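Local coordinates for protein geranylgeranyl pyrophosphate synthase (PDB 3QQV) that probably condenses allylic diphosphates with isopentenyl diphosphate into longer prenyl diphosphates for isoprenoid biosynthesis, with the help of magnesium ions, at residues A[20-25]-A[62-67]; A[215-220]-A[249-254]. One frame throughout, in Å; residues are numbered along the deposited sequence.

Contact 1. Residues A[20-25]-A[62-67]; sequences KFPEVV and GKRIRP. With DMA (dimethylallyl diphosphate), chain D.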
# COMPACT_ATOMS: atom_id res chain seq x y z
N LYS A 20 4.79 11.37 -27.86
CA LYS A 20 4.81 9.94 -28.20
C LYS A 20 5.19 9.04 -27.03
O LYS A 20 4.80 7.87 -27.00
CB LYS A 20 5.74 9.66 -29.39
CG LYS A 20 5.12 9.97 -30.76
CD LYS A 20 5.98 9.43 -31.89
CE LYS A 20 5.72 10.16 -33.21
NZ LYS A 20 4.39 9.85 -33.83
N PHE A 21 5.96 9.57 -26.07
CA PHE A 21 6.39 8.79 -24.90
C PHE A 21 5.27 8.14 -24.05
O PHE A 21 5.42 6.98 -23.67
CB PHE A 21 7.40 9.54 -24.02
CG PHE A 21 8.16 8.65 -23.09
CD1 PHE A 21 9.18 7.85 -23.57
CD2 PHE A 21 7.84 8.60 -21.74
CE1 PHE A 21 9.88 7.00 -22.71
CE2 PHE A 21 8.54 7.77 -20.87
CZ PHE A 21 9.55 6.96 -21.36
N PRO A 22 4.15 8.87 -23.76
CA PRO A 22 3.03 8.27 -23.02
C PRO A 22 2.44 6.99 -23.63
O PRO A 22 1.86 6.16 -22.91
CB PRO A 22 1.96 9.38 -23.05
CG PRO A 22 2.73 10.63 -23.12
CD PRO A 22 3.95 10.33 -23.93
N GLU A 23 2.57 6.84 -24.95
CA GLU A 23 2.08 5.67 -25.65
C GLU A 23 3.02 4.50 -25.42
O GLU A 23 2.59 3.35 -25.34
CB GLU A 23 1.93 5.95 -27.14
CG GLU A 23 0.97 7.12 -27.41
CD GLU A 23 0.89 7.50 -28.86
OE1 GLU A 23 1.89 7.31 -29.60
OE2 GLU A 23 -0.18 8.00 -29.27
N VAL A 24 4.31 4.81 -25.33
CA VAL A 24 5.32 3.81 -25.01
C VAL A 24 5.10 3.32 -23.57
O VAL A 24 5.18 2.12 -23.30
CB VAL A 24 6.75 4.36 -25.22
CG1 VAL A 24 7.81 3.38 -24.72
CG2 VAL A 24 6.97 4.70 -26.69
N VAL A 25 4.79 4.26 -22.67
CA VAL A 25 4.47 3.96 -21.27
C VAL A 25 3.27 3.02 -21.18
O VAL A 25 3.32 2.01 -20.48
CB VAL A 25 4.23 5.26 -20.46
CG1 VAL A 25 3.72 4.96 -19.03
CG2 VAL A 25 5.51 6.04 -20.41
N GLY A 62 -3.04 9.67 -17.04
CA GLY A 62 -2.85 11.10 -17.29
C GLY A 62 -1.81 11.39 -18.36
O GLY A 62 -1.83 10.80 -19.44
N LYS A 63 -0.90 12.30 -18.03
CA LYS A 63 0.09 12.80 -18.99
C LYS A 63 1.37 11.95 -18.99
O LYS A 63 2.24 12.12 -19.85
CB LYS A 63 0.43 14.27 -18.69
CG LYS A 63 -0.76 15.25 -18.78
CD LYS A 63 -1.38 15.56 -17.41
CE LYS A 63 -0.62 16.66 -16.68
NZ LYS A 63 -1.18 16.94 -15.32
N ARG A 64 1.44 11.02 -18.03
CA ARG A 64 2.62 10.19 -17.76
C ARG A 64 3.86 11.05 -17.47
O ARG A 64 4.96 10.76 -17.97
CB ARG A 64 2.90 9.18 -18.89
CG ARG A 64 1.66 8.48 -19.46
CD ARG A 64 1.03 7.52 -18.47
NE ARG A 64 0.09 6.63 -19.15
CZ ARG A 64 -0.76 5.82 -18.53
NH1 ARG A 64 -0.79 5.77 -17.21
NH2 ARG A 64 -1.57 5.05 -19.24
N ILE A 65 3.67 12.09 -16.65
CA ILE A 65 4.71 13.07 -16.34
C ILE A 65 5.91 12.45 -15.62
O ILE A 65 7.06 12.77 -15.94
CB ILE A 65 4.13 14.34 -15.61
CG1 ILE A 65 5.12 15.51 -15.67
CG2 ILE A 65 3.71 14.06 -14.18
CD1 ILE A 65 5.07 16.30 -16.97
N ARG A 66 5.65 11.53 -14.70
CA ARG A 66 6.72 10.91 -13.92
C ARG A 66 7.64 9.98 -14.74
O ARG A 66 8.85 10.13 -14.65
CB ARG A 66 6.18 10.27 -12.63
CG ARG A 66 5.58 11.30 -11.71
CD ARG A 66 4.60 10.70 -10.71
NE ARG A 66 3.91 11.75 -9.97
CZ ARG A 66 2.83 12.39 -10.41
NH1 ARG A 66 2.31 12.10 -11.60
NH2 ARG A 66 2.28 13.34 -9.67
N PRO A 67 7.07 9.07 -15.58
CA PRO A 67 7.95 8.32 -16.50
C PRO A 67 8.69 9.21 -17.49
O PRO A 67 9.82 8.88 -17.85
CB PRO A 67 6.97 7.42 -17.27
CG PRO A 67 5.82 7.25 -16.36
CD PRO A 67 5.69 8.55 -15.63
C1 DMA D . -1.44 14.39 -9.67
O1 DMA D . -0.49 14.45 -10.71
C2 DMA D . -1.54 15.74 -9.05
C3 DMA D . -0.71 16.13 -8.12
C4 DMA D . 0.37 15.25 -7.64
C5 DMA D . -0.85 17.50 -7.57
PA DMA D . -0.86 14.40 -12.23
O1A DMA D . 0.38 14.10 -12.92
O2A DMA D . -1.52 15.68 -12.44
O3A DMA D . -1.92 13.21 -12.41
PB DMA D . -2.20 12.29 -13.66
O1B DMA D . -3.65 12.23 -13.70
O2B DMA D . -1.59 10.99 -13.36
O3B DMA D . -1.55 12.90 -14.82
O HOH W 1 -0.92 6.96 -21.90
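The Gly-Lys-Arg turn 62-64 of the polyprenyl synthase diphosphate site, with Arg64 at the N-cap of helix 65-76, and the first residues of that helix rest on Phe21, Pro22 and Val25 at the start of helix 21-43. Val25 straddles the contact: its CG1 branch lies on Arg64 CD (3.8 Å), its CG2 branch on Pro67 CB (3.7 Å). Pro67 CB also meets the rim of the Phe21 ring, in its plane, at CE2 (3.9 Å). Pro22 CB packs on Arg64 CG (3.7 Å). One water links the Arg64 side chain to the backbone of helix 21-43, accepting from Arg64 NE (2.9 Å) and donating to Pro22 O (3.1 Å). The bend of Arg64 at chi2 (-69°) swings its guanidinium off the turn, where NH1 is held by Val58 O and by a salt bridge to Glu98. On the ligand side Arg66 presents two N-H groups to dimethylallyl diphosphate, NH1 reaching O1A at 3.1 Å and NH2 the ester oxygen O1 at 3.2 Å, while Lys63 N and NZ add weak bonds. Glu98 of helix 97-111 touches Val25 and Pro67, Leu91 of helix 87-95 touches Phe21, and Trp71 stacks on the Phe21 ring.

Contact 2. Residues A[215-220]-A[249-254]; sequences KTAAYT and IGIAFQ. With DMA (dimethylallyl diphosphate), chain E; DMA (dimethylallyl diphosphate), chain D.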
# COMPACT_ATOMS: atom_id res chain seq x y z
N LYS A 215 5.16 15.76 -1.07
CA LYS A 215 4.03 15.09 -1.73
C LYS A 215 4.04 15.29 -3.25
O LYS A 215 3.58 14.42 -3.99
CB LYS A 215 2.70 15.57 -1.12
CG LYS A 215 1.43 14.88 -1.64
CD LYS A 215 0.19 15.75 -1.40
CE LYS A 215 0.24 17.04 -2.22
NZ LYS A 215 -0.87 17.98 -1.87
N THR A 216 4.58 16.41 -3.71
CA THR A 216 4.58 16.69 -5.15
C THR A 216 5.97 16.81 -5.78
O THR A 216 6.30 16.00 -6.63
CB THR A 216 3.69 17.91 -5.51
OG1 THR A 216 2.35 17.64 -5.09
CG2 THR A 216 3.69 18.15 -7.02
N ALA A 217 6.76 17.80 -5.38
CA ALA A 217 8.05 18.08 -6.04
C ALA A 217 8.99 16.86 -6.12
O ALA A 217 9.43 16.47 -7.21
CB ALA A 217 8.75 19.25 -5.37
N ALA A 218 9.29 16.26 -4.97
CA ALA A 218 10.17 15.09 -4.91
C ALA A 218 9.61 13.98 -5.78
O ALA A 218 10.26 13.47 -6.69
CB ALA A 218 10.30 14.62 -3.47
N TYR A 219 8.35 13.67 -5.54
CA TYR A 219 7.66 12.56 -6.15
C TYR A 219 7.39 12.73 -7.65
O TYR A 219 7.47 11.77 -8.41
CB TYR A 219 6.36 12.40 -5.39
CG TYR A 219 5.35 11.51 -6.04
CD1 TYR A 219 5.65 10.17 -6.30
CD2 TYR A 219 4.08 11.99 -6.35
CE1 TYR A 219 4.72 9.35 -6.87
CE2 TYR A 219 3.14 11.17 -6.92
CZ TYR A 219 3.48 9.85 -7.18
OH TYR A 219 2.57 9.02 -7.75
N THR A 220 7.06 13.94 -8.07
CA THR A 220 6.57 14.16 -9.44
C THR A 220 7.72 14.45 -10.39
O THR A 220 7.71 13.97 -11.54
CB THR A 220 5.49 15.27 -9.48
OG1 THR A 220 4.47 14.97 -8.52
CG2 THR A 220 4.87 15.43 -10.86
N ILE A 249 10.78 23.45 -10.20
CA ILE A 249 9.71 23.17 -11.16
C ILE A 249 8.60 22.37 -10.48
O ILE A 249 7.41 22.61 -10.73
CB ILE A 249 10.25 22.46 -12.45
CG1 ILE A 249 11.39 23.26 -13.10
CG2 ILE A 249 9.14 22.21 -13.48
CD1 ILE A 249 11.06 24.72 -13.46
N GLY A 250 8.98 21.46 -9.58
CA GLY A 250 8.01 20.61 -8.87
C GLY A 250 7.09 21.37 -7.94
O GLY A 250 5.88 21.11 -7.90
N ILE A 251 7.65 22.32 -7.20
CA ILE A 251 6.85 23.20 -6.33
C ILE A 251 5.92 24.08 -7.17
O ILE A 251 4.72 24.15 -6.90
CB ILE A 251 7.74 24.03 -5.38
CG1 ILE A 251 8.38 23.11 -4.33
CG2 ILE A 251 6.92 25.14 -4.68
CD1 ILE A 251 9.54 23.73 -3.60
N ALA A 252 6.48 24.71 -8.21
CA ALA A 252 5.71 25.52 -9.16
C ALA A 252 4.57 24.72 -9.80
O ALA A 252 3.45 25.22 -9.93
CB ALA A 252 6.63 26.11 -10.22
N PHE A 253 4.85 23.46 -10.14
CA PHE A 253 3.85 22.54 -10.68
C PHE A 253 2.66 22.37 -9.74
O PHE A 253 1.51 22.41 -10.17
CB PHE A 253 4.51 21.18 -10.99
CG PHE A 253 3.54 20.10 -11.41
CD1 PHE A 253 3.13 19.99 -12.73
CD2 PHE A 253 3.09 19.16 -10.49
CE1 PHE A 253 2.25 18.97 -13.13
CE2 PHE A 253 2.21 18.14 -10.88
CZ PHE A 253 1.79 18.05 -12.21
N GLN A 254 2.94 22.17 -8.45
CA GLN A 254 1.89 22.05 -7.45
C GLN A 254 1.12 23.35 -7.27
O GLN A 254 -0.10 23.33 -7.18
CB GLN A 254 2.46 21.59 -6.10
CG GLN A 254 1.38 21.31 -5.04
CD GLN A 254 0.31 20.36 -5.53
OE1 GLN A 254 0.61 19.31 -6.09
NE2 GLN A 254 -0.95 20.74 -5.34
C1 DMA E . -2.77 13.73 -4.94
O1 DMA E . -3.06 14.60 -3.86
C2 DMA E . -1.89 12.62 -4.43
C3 DMA E . -0.57 12.79 -4.45
C4 DMA E . -0.00 14.06 -4.95
C5 DMA E . 0.36 11.74 -3.97
PA DMA E . -3.99 15.86 -4.06
O1A DMA E . -5.33 15.53 -3.48
O2A DMA E . -3.14 16.99 -3.65
O3A DMA E . -4.01 15.83 -5.64
PB DMA E . -5.35 15.78 -6.41
O1B DMA E . -4.89 15.49 -7.78
O2B DMA E . -5.87 17.15 -6.22
O3B DMA E . -6.23 14.83 -5.76
C1 DMA D . -1.44 14.39 -9.67
O1 DMA D . -0.49 14.45 -10.71
C2 DMA D . -1.54 15.74 -9.05
C3 DMA D . -0.71 16.13 -8.12
C4 DMA D . 0.37 15.25 -7.64
C5 DMA D . -0.85 17.50 -7.57
PA DMA D . -0.86 14.40 -12.23
O1A DMA D . 0.38 14.10 -12.92
O2A DMA D . -1.52 15.68 -12.44
O3A DMA D . -1.92 13.21 -12.41
PB DMA D . -2.20 12.29 -13.66
O1B DMA D . -3.65 12.23 -13.70
O2B DMA D . -1.59 10.99 -13.36
O3B DMA D . -1.55 12.90 -14.82
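Segments 215-220 of helix 205-231 and 249-254 of helix 236-263 make an angle of 130° between their N-to-C directions, nearer antiparallel than parallel, with their axes 7.7 Å apart at closest approach. Both belong to the mainly helical fold of the terpene synthase clan, which surrounds the substrates. Gly250, which has no side chain, faces Ala217 at the point of closest backbone approach, CA to CA 3.8 Å. Ala217 CB rests on the Gly250-Ile251 peptide, 3.7 Å from Gly250 C, and also touches Ile251 CG1. One turn on, Phe253 lies across two threonines at about a right angle. Thr216 CG2, anti to the backbone N with OG1 beside it (chi1 -60°), meets the edge of the ring in its plane at CD2 (3.7 Å), and Thr220 CG2 adds a contact at CE2 (3.8 Å). Thr216 OG1 appears to donate to Gln254 OE1, but that oxygen is crowded against a ligand carbon in the model, so the bond is doubtful; Gln254 NE2 is held by Asp258. Lys215 lies in the active site: NZ bonds to O2A of the second dimethylallyl diphosphate (chain E) at 3.0 Å and makes a long, weak ion pair with Asp194, a magnesium ligand. Its CG and CD run alongside the prenyl methyl C4 of the same ligand. Residues 215-220 include a wider pi-type turn, and Thr216 O within it takes two donors from Thr220: the backbone N, and OG1 at 2.8 Å, which approaches tilted 30° from the carbonyl plane.

How the contacts relate
Contacts 1 and 2 have centres about 17 Å apart and meet between helix 65-76 and helix 205-231; both touch the dimethylallyl diphosphate of chain D. Arg66, which grips that diphosphate from contact 1, also reaches contact 2: its NH2 makes a weak hydrogen bond with Thr220 OG1 at 3.0 Å, and its NE lies 3.2 Å from Tyr219 CE2. Ile65 CG2 packs on Thr220 CG2 at 3.8 Å. Arg66 and, weakly, Lys63 of segment 62-67 bind the diphosphate of chain D, in a site consistent with that of the homoallylic substrate. Lys215 of contact 2 bonds the diphosphate of chain E, which Lys281 and Arg117 also bind, and its side chain is about 5 Å from a magnesium ion.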